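Local coordinates for protein S.cerevisiae chromosome XVI reading frame ORF YPL253c (Saccharomyces cerevisiae, PDB 2O0A) that recruits the minus end-directed motor Kar3 to microtubules and, as a heterodimer with it, cross-links anti-parallel microtubules, its motor-fold domain lacking a nucleotide-binding site, at residues Lys74-Thr77 and Gln78-Val82; Asp119-Tyr122 and Gln123-Val127; Leu228-Leu231 and Lys232-Glu235. All blocks are in the same frame, centred on the assembly; numbering follows the deposited sequence.

Interaction 1: Lys74-Thr77 and Gln78-Val82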
loop_
_atom_site.group_PDB
_atom_site.type_symbol
_atom_site.label_atom_id
_atom_site.label_comp_id
_atom_site.label_asym_id
_atom_site.label_seq_id
_atom_site.Cartn_x
_atom_site.Cartn_y
_atom_site.Cartn_z
ATOM N N LYS A 74 -4.251 11.470 7.525
ATOM C CA LYS A 74 -3.723 12.503 6.624
ATOM C C LYS A 74 -2.892 11.909 5.485
ATOM O O LYS A 74 -2.898 12.417 4.353
ATOM C CB LYS A 74 -2.896 13.525 7.416
ATOM C CG LYS A 74 -2.484 14.720 6.583
ATOM C CD LYS A 74 -1.920 15.841 7.444
ATOM C CE LYS A 74 -3.036 16.554 8.188
ATOM N NZ LYS A 74 -3.987 17.249 7.272
ATOM N N PHE A 75 -2.196 10.808 5.769
ATOM C CA PHE A 75 -1.489 10.102 4.692
ATOM C C PHE A 75 -2.463 9.810 3.550
ATOM O O PHE A 75 -2.176 10.079 2.394
ATOM C CB PHE A 75 -0.822 8.790 5.146
ATOM C CG PHE A 75 -0.333 7.973 3.986
ATOM C CD1 PHE A 75 0.862 8.295 3.355
ATOM C CD2 PHE A 75 -1.098 6.923 3.480
ATOM C CE1 PHE A 75 1.298 7.573 2.244
ATOM C CE2 PHE A 75 -0.672 6.196 2.371
ATOM C CZ PHE A 75 0.535 6.530 1.756
ATOM N N PHE A 76 -3.615 9.255 3.880
ATOM C CA PHE A 76 -4.543 8.900 2.824
ATOM C C PHE A 76 -5.152 10.102 2.126
ATOM O O PHE A 76 -5.178 10.145 0.897
ATOM C CB PHE A 76 -5.584 7.916 3.367
ATOM C CG PHE A 76 -5.007 6.558 3.572
ATOM C CD1 PHE A 76 -4.580 5.816 2.479
ATOM C CD2 PHE A 76 -4.775 6.062 4.849
ATOM C CE1 PHE A 76 -3.974 4.580 2.642
ATOM C CE2 PHE A 76 -4.175 4.816 5.012
ATOM C CZ PHE A 76 -3.777 4.079 3.903
ATOM N N THR A 77 -5.603 11.090 2.893
ATOM C CA THR A 77 -6.250 12.264 2.276
ATOM C C THR A 77 -5.290 13.187 1.518
ATOM O O THR A 77 -5.659 13.772 0.492
ATOM C CB THR A 77 -7.055 13.084 3.312
ATOM O OG1 THR A 77 -6.190 13.542 4.355
ATOM C CG2 THR A 77 -8.123 12.233 3.940
ATOM N N GLN A 78 -4.065 13.319 2.022
ATOM C CA GLN A 78 -3.088 14.274 1.490
ATOM C C GLN A 78 -2.092 13.637 0.526
ATOM O O GLN A 78 -1.764 14.206 -0.518
ATOM C CB GLN A 78 -2.360 14.932 2.670
ATOM C CG GLN A 78 -1.195 15.855 2.352
ATOM C CD GLN A 78 -0.634 16.452 3.632
ATOM O OE1 GLN A 78 -1.330 17.189 4.344
ATOM N NE2 GLN A 78 0.607 16.124 3.942
ATOM N N GLU A 79 -1.584 12.472 0.893
ATOM C CA GLU A 79 -0.439 11.917 0.183
ATOM C C GLU A 79 -0.821 10.858 -0.832
ATOM O O GLU A 79 -0.143 10.715 -1.848
ATOM C CB GLU A 79 0.568 11.313 1.171
ATOM C CG GLU A 79 1.165 12.326 2.188
ATOM C CD GLU A 79 1.970 13.439 1.518
ATOM O OE1 GLU A 79 2.437 13.252 0.372
ATOM O OE2 GLU A 79 2.137 14.498 2.170
ATOM N N TYR A 80 -1.907 10.128 -0.553
ATOM C CA TYR A 80 -2.297 8.977 -1.372
ATOM C C TYR A 80 -3.472 9.266 -2.315
ATOM O O TYR A 80 -3.588 8.624 -3.367
ATOM C CB TYR A 80 -2.656 7.835 -0.411
ATOM C CG TYR A 80 -3.104 6.561 -1.062
ATOM C CD1 TYR A 80 -2.190 5.700 -1.668
ATOM C CD2 TYR A 80 -4.451 6.193 -1.032
ATOM C CE1 TYR A 80 -2.608 4.520 -2.244
ATOM C CE2 TYR A 80 -4.865 5.008 -1.605
ATOM C CZ TYR A 80 -3.952 4.186 -2.198
ATOM O OH TYR A 80 -4.399 3.024 -2.768
ATOM N N SER A 81 -4.302 10.234 -1.953
ATOM C CA SER A 81 -5.586 10.427 -2.640
ATOM C C SER A 81 -5.479 10.799 -4.123
ATOM O O SER A 81 -6.335 10.416 -4.912
ATOM C CB SER A 81 -6.456 11.453 -1.906
ATOM O OG SER A 81 -5.886 12.732 -2.011
ATOM N N VAL A 82 -4.447 11.537 -4.523
ATOM C CA VAL A 82 -4.299 11.867 -5.947
ATOM C C VAL A 82 -4.105 10.608 -6.821
ATOM O O VAL A 82 -4.755 10.441 -7.865
ATOM C CB VAL A 82 -3.162 12.891 -6.176
ATOM C CG1 VAL A 82 -2.973 13.143 -7.655
ATOM C CG2 VAL A 82 -3.454 14.199 -5.425
#
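Phe76 and Tyr80, one helical turn apart, form an offset edge-to-face aromatic pair: the Phe76 edge points at the Tyr80 face, with planes at 87° and centroids 5.5 Å apart. Phe76 CD1 comes to 3.5 Å from Tyr80 CD2. The two side chains run alongside each other in the same direction, although Tyr80 CG lies opposite its own backbone N (chi1 179°) and Phe76 CG opposite its carbonyl carbon. Phe75 covers one Phe76 ring face with CD2 and, with CE2, meets Tyr80 CB. The helix widens here: Phe75 O accepts from both Glu79 N (2.9 Å) and Tyr80 N (3.0 Å), a mixed alpha- and pi-type turn. Ser81 OG donates to Thr77 O at 2.7 Å, from above the carbonyl plane. Gln78 NE2 gives Glu79 OE2 a nearly straight bond (2.9 Å, 177°) on the anti side of the carboxylate, whose OE1 forms a salt bridge with Arg13. Farther out, Phe76 packs on Leu107 and Leu111 of helix 105-116, and Tyr80 on Phe94 and Leu96 of strand 94-99. A helix packed by its aromatic side chains between the central sheet and a neighbouring helix belongs to the alpha/beta kinesin motor fold.

Interaction 2: Asp119-Tyr122 and Gln123-Val127; sequences DTIY and QKQYV
Thr120 and Gln123 make the side-chain capping bond at the start of helix 121-125: Gln123 N donates to Thr120 OG1 over 3.1 Å, with an N-H...O angle of 160°. Thr120 holds OG1 between its backbone N and carbonyl carbon (chi1 71°), which brings the hydroxyl round to the first turn. The same oxygen also bonds to Leu115 O, tying the cap to the end of the preceding helix. Gln123 bends away at chi2, and its NE2 reaches Ala116 O and Ile174 O.

Backbone bonds within the short helix are mostly weak. Gln125 N donates to Tyr122 O at 3.3 Å from well above the carbonyl plane, while Tyr126 N adds a weak bond to that oxygen at 2.9 Å, where the chain leaves the helix for strand 126-136. The edge of the Tyr126 ring also faces Tyr122 O, with CD2 at 3.3 Å.

One water bridges the two segments: it donates to Thr120 O (2.7 Å) and accepts from Lys124 NZ (2.8 Å).

Apolar contact comes from Ile121, whose CD1 meets Lys124 CD at 3.8 Å as the two side chains cross at about a right angle. Ile121 CG2 sits over the centre of one Tyr122 ring face, 3.5 Å above it. The Tyr122 ring is buried against His84 and Phe114, and its OH bonds to Asp85.

Chemically, the threonine hydroxyl takes up an N-H of the first turn and Tyr122 O accepts two at the exit, one weakly; with so few strong backbone bonds, the side-chain cap and the buried Tyr122 probably matter to how the short helix is fixed.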
loop_
_atom_site.group_PDB
_atom_site.type_symbol
_atom_site.label_atom_id
_atom_site.label_comp_id
_atom_site.label_asym_id
_atom_site.label_seq_id
_atom_site.Cartn_x
_atom_site.Cartn_y
_atom_site.Cartn_z
ATOM N N ASP A 119 -19.573 8.820 4.721
ATOM C CA ASP A 119 -19.493 10.183 4.190
ATOM C C ASP A 119 -18.386 10.418 3.143
ATOM O O ASP A 119 -18.080 11.560 2.786
ATOM C CB ASP A 119 -19.422 11.204 5.342
ATOM C CG ASP A 119 -18.145 11.090 6.170
ATOM O OD1 ASP A 119 -17.436 10.073 6.051
ATOM O OD2 ASP A 119 -17.848 12.025 6.952
ATOM N N THR A 120 -17.798 9.351 2.619
ATOM C CA THR A 120 -16.766 9.556 1.606
ATOM C C THR A 120 -17.371 9.747 0.233
ATOM O O THR A 120 -18.493 9.287 -0.052
ATOM C CB THR A 120 -15.731 8.411 1.551
ATOM O OG1 THR A 120 -16.353 7.249 0.993
ATOM C CG2 THR A 120 -15.176 8.105 2.934
ATOM N N ILE A 121 -16.620 10.426 -0.621
ATOM C CA ILE A 121 -17.030 10.606 -1.985
ATOM C C ILE A 121 -17.116 9.251 -2.687
ATOM O O ILE A 121 -17.915 9.064 -3.600
ATOM C CB ILE A 121 -16.102 11.575 -2.753
ATOM C CG1 ILE A 121 -16.694 11.911 -4.131
ATOM C CG2 ILE A 121 -14.686 11.025 -2.845
ATOM C CD1 ILE A 121 -18.127 12.479 -4.077
ATOM N N TYR A 122 -16.315 8.291 -2.225
ATOM C CA TYR A 122 -16.262 6.982 -2.883
ATOM C C TYR A 122 -17.542 6.219 -2.655
ATOM O O TYR A 122 -18.034 5.568 -3.575
ATOM C CB TYR A 122 -15.009 6.189 -2.442
ATOM C CG TYR A 122 -13.819 7.094 -2.520
ATOM C CD1 TYR A 122 -13.409 7.633 -3.746
ATOM C CD2 TYR A 122 -13.157 7.507 -1.365
ATOM C CE1 TYR A 122 -12.347 8.522 -3.825
ATOM C CE2 TYR A 122 -12.083 8.406 -1.440
ATOM C CZ TYR A 122 -11.689 8.901 -2.667
ATOM O OH TYR A 122 -10.659 9.803 -2.729
ATOM N N GLN A 123 -18.111 6.341 -1.455
ATOM C CA GLN A 123 -19.433 5.757 -1.161
ATOM C C GLN A 123 -20.556 6.412 -1.974
ATOM O O GLN A 123 -21.565 5.767 -2.270
ATOM C CB GLN A 123 -19.738 5.846 0.333
ATOM C CG GLN A 123 -18.981 4.845 1.201
ATOM C CD GLN A 123 -19.524 3.421 1.067
ATOM O OE1 GLN A 123 -20.283 3.116 0.135
ATOM N NE2 GLN A 123 -19.148 2.554 1.994
ATOM N N LYS A 124 -20.386 7.679 -2.351
ATOM C CA LYS A 124 -21.408 8.346 -3.176
ATOM C C LYS A 124 -21.463 7.807 -4.587
ATOM O O LYS A 124 -22.539 7.735 -5.189
ATOM C CB LYS A 124 -21.195 9.857 -3.207
ATOM C CG LYS A 124 -21.342 10.475 -1.843
ATOM C CD LYS A 124 -21.216 11.986 -1.894
ATOM C CE LYS A 124 -20.898 12.566 -0.522
ATOM N NZ LYS A 124 -21.867 12.147 0.529
ATOM N N GLN A 125 -20.301 7.404 -5.089
ATOM C CA GLN A 125 -20.124 7.011 -6.474
ATOM C C GLN A 125 -20.143 5.497 -6.697
ATOM O O GLN A 125 -20.387 5.053 -7.822
ATOM C CB GLN A 125 -18.805 7.565 -7.000
ATOM C CG GLN A 125 -18.615 9.073 -6.882
ATOM C CD GLN A 125 -17.184 9.459 -7.199
ATOM O OE1 GLN A 125 -16.291 9.343 -6.358
ATOM N NE2 GLN A 125 -16.951 9.884 -8.428
ATOM N N TYR A 126 -19.864 4.729 -5.649
ATOM C CA TYR A 126 -19.654 3.278 -5.786
ATOM C C TYR A 126 -20.290 2.497 -4.663
ATOM O O TYR A 126 -20.386 2.986 -3.526
ATOM C CB TYR A 126 -18.152 2.937 -5.745
ATOM C CG TYR A 126 -17.327 3.641 -6.782
ATOM C CD1 TYR A 126 -17.196 3.122 -8.070
ATOM C CD2 TYR A 126 -16.654 4.831 -6.467
ATOM C CE1 TYR A 126 -16.436 3.781 -9.035
ATOM C CE2 TYR A 126 -15.878 5.474 -7.401
ATOM C CZ TYR A 126 -15.783 4.963 -8.688
ATOM O OH TYR A 126 -15.014 5.627 -9.623
ATOM N N VAL A 127 -20.678 1.255 -4.975
ATOM C CA VAL A 127 -20.873 0.265 -3.915
ATOM C C VAL A 127 -19.529 -0.448 -3.734
ATOM O O VAL A 127 -18.877 -0.836 -4.706
ATOM C CB VAL A 127 -21.981 -0.751 -4.244
ATOM C CG1 VAL A 127 -22.048 -1.850 -3.180
ATOM C CG2 VAL A 127 -23.331 -0.039 -4.296
HETATM O O HOH W 1 -20.939 9.548 1.105
#

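Interaction 3: Leu228-Leu231 and Lys232-Glu235; sequences LNNL and KSIE
The N-terminus of helix 231-243, where the chain comes off strand 221-228, is built by Asn230 at the N-cap position and by Ser233 and Ile234 in the first turn. Ile234 N donates to Asn230 O at 3.1 Å in a nearly straight bond (164°). Glu235 N follows with a 2.9 Å bond to Leu231 O, and both donors lie nearly in line with the C=O they meet. The Asn230 side chain, with CG between its backbone N and carbonyl carbon (chi1 54°), lies beside Ser233, while Ser233 OG is bonded to Gly197 O on strand 197-207. In the motor fold this strand-to-helix turn leads from the end of strand 221-228 of the central sheet, with Leu228 joined by backbone bonds to Ser98 and Ser100. The Leu228 side chain points toward the turn: its CD2 approaches Ser233 CB at 3.9 Å, and its CB meets Ile234 CG1 at 4.2 Å. Leu231 and Glu235 cross obliquely, with Leu231 CD2 3.5 Å from Glu235 OE2 and Glu235 CG 3.2 Å from Leu231 O. With an alanine at Glu235, the carboxylate and CG beside Leu231 are gone, which would probably open a gap along the CD2 side of Leu231 and leave Lys278 without the side chain it touches. Leu231 and Ile234 both pack on Leu279 of helix 276-289, and Ile234 reaches Ile282 as well.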
loop_
_atom_site.group_PDB
_atom_site.type_symbol
_atom_site.label_atom_id
_atom_site.label_comp_id
_atom_site.label_asym_id
_atom_site.label_seq_id
_atom_site.Cartn_x
_atom_site.Cartn_y
_atom_site.Cartn_z
ATOM N N LEU A 228 2.918 -6.529 3.982
ATOM C CA LEU A 228 4.084 -7.341 4.287
ATOM C C LEU A 228 4.667 -6.733 5.554
ATOM O O LEU A 228 5.437 -5.796 5.483
ATOM C CB LEU A 228 5.071 -7.305 3.124
ATOM C CG LEU A 228 4.595 -7.984 1.836
ATOM C CD1 LEU A 228 5.362 -7.491 0.649
ATOM C CD2 LEU A 228 4.673 -9.516 1.991
ATOM N N ASN A 229 4.263 -7.254 6.711
ATOM C CA ASN A 229 4.389 -6.473 7.955
ATOM C C ASN A 229 5.411 -7.013 8.960
ATOM O O ASN A 229 5.388 -6.647 10.144
ATOM C CB ASN A 229 3.018 -6.258 8.626
ATOM C CG ASN A 229 2.100 -5.287 7.854
ATOM O OD1 ASN A 229 2.456 -4.733 6.791
ATOM N ND2 ASN A 229 0.905 -5.083 8.400
ATOM N N ASN A 230 6.308 -7.861 8.473
ATOM C CA ASN A 230 7.511 -8.235 9.225
ATOM C C ASN A 230 8.684 -8.498 8.278
ATOM O O ASN A 230 8.477 -8.653 7.069
ATOM C CB ASN A 230 7.228 -9.402 10.187
ATOM C CG ASN A 230 6.611 -10.603 9.501
ATOM O OD1 ASN A 230 5.593 -11.131 9.963
ATOM N ND2 ASN A 230 7.228 -11.060 8.415
ATOM N N LEU A 231 9.913 -8.507 8.809
ATOM C CA LEU A 231 11.104 -8.589 7.947
ATOM C C LEU A 231 11.134 -9.859 7.115
ATOM O O LEU A 231 11.508 -9.821 5.941
ATOM C CB LEU A 231 12.422 -8.458 8.735
ATOM C CG LEU A 231 13.678 -8.421 7.842
ATOM C CD1 LEU A 231 13.765 -7.146 6.997
ATOM C CD2 LEU A 231 14.957 -8.595 8.651
ATOM N N LYS A 232 10.735 -10.977 7.714
ATOM C CA LYS A 232 10.710 -12.240 6.981
ATOM C C LYS A 232 9.830 -12.145 5.739
ATOM O O LYS A 232 10.250 -12.550 4.655
ATOM C CB LYS A 232 10.248 -13.392 7.867
ATOM C CG LYS A 232 11.390 -14.230 8.435
ATOM C CD LYS A 232 10.878 -15.555 8.995
ATOM C CE LYS A 232 10.990 -16.698 7.986
ATOM N NZ LYS A 232 9.974 -16.635 6.899
ATOM N N SER A 233 8.638 -11.562 5.904
ATOM C CA SER A 233 7.693 -11.406 4.798
ATOM C C SER A 233 8.302 -10.510 3.720
ATOM O O SER A 233 8.236 -10.818 2.534
ATOM C CB SER A 233 6.356 -10.828 5.295
ATOM O OG SER A 233 5.754 -11.666 6.283
ATOM N N ILE A 234 8.919 -9.409 4.146
ATOM C CA ILE A 234 9.552 -8.473 3.217
ATOM C C ILE A 234 10.678 -9.136 2.413
ATOM O O ILE A 234 10.858 -8.858 1.229
ATOM C CB ILE A 234 10.075 -7.235 3.967
ATOM C CG1 ILE A 234 8.896 -6.421 4.512
ATOM C CG2 ILE A 234 10.959 -6.385 3.070
ATOM C CD1 ILE A 234 9.277 -5.442 5.611
ATOM N N GLU A 235 11.434 -10.000 3.090
ATOM C CA GLU A 235 12.536 -10.714 2.468
ATOM C C GLU A 235 12.051 -11.750 1.472
ATOM O O GLU A 235 12.681 -11.955 0.430
ATOM C CB GLU A 235 13.398 -11.378 3.532
ATOM C CG GLU A 235 14.225 -10.398 4.328
ATOM C CD GLU A 235 14.990 -11.072 5.446
ATOM O OE1 GLU A 235 14.588 -12.181 5.873
ATOM O OE2 GLU A 235 15.983 -10.474 5.908
#

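In the fold
Along the chain the three contacts follow in series, each local to a helix or its end. Interactions 1 and 2 both fall within the microtubule-binding part of the sequence, with centres about 16 Å and nearest atoms about 5 Å apart. Helix 72-89, which carries interaction 1, also supplies Asp85, His84 and Leu88 to interaction 2, and Phe114 of helix 105-116 touches both. Interaction 3 lies across the chain's centre, about 24 Å from interaction 1 and about 33 Å from interaction 2 between centres. In the mixed central sheet, strand 94-99 underlies interaction 1, strand 126-136 begins at interaction 2 and strand 221-228 runs into interaction 3, so all belong to one kinesin-like domain without a nucleotide site.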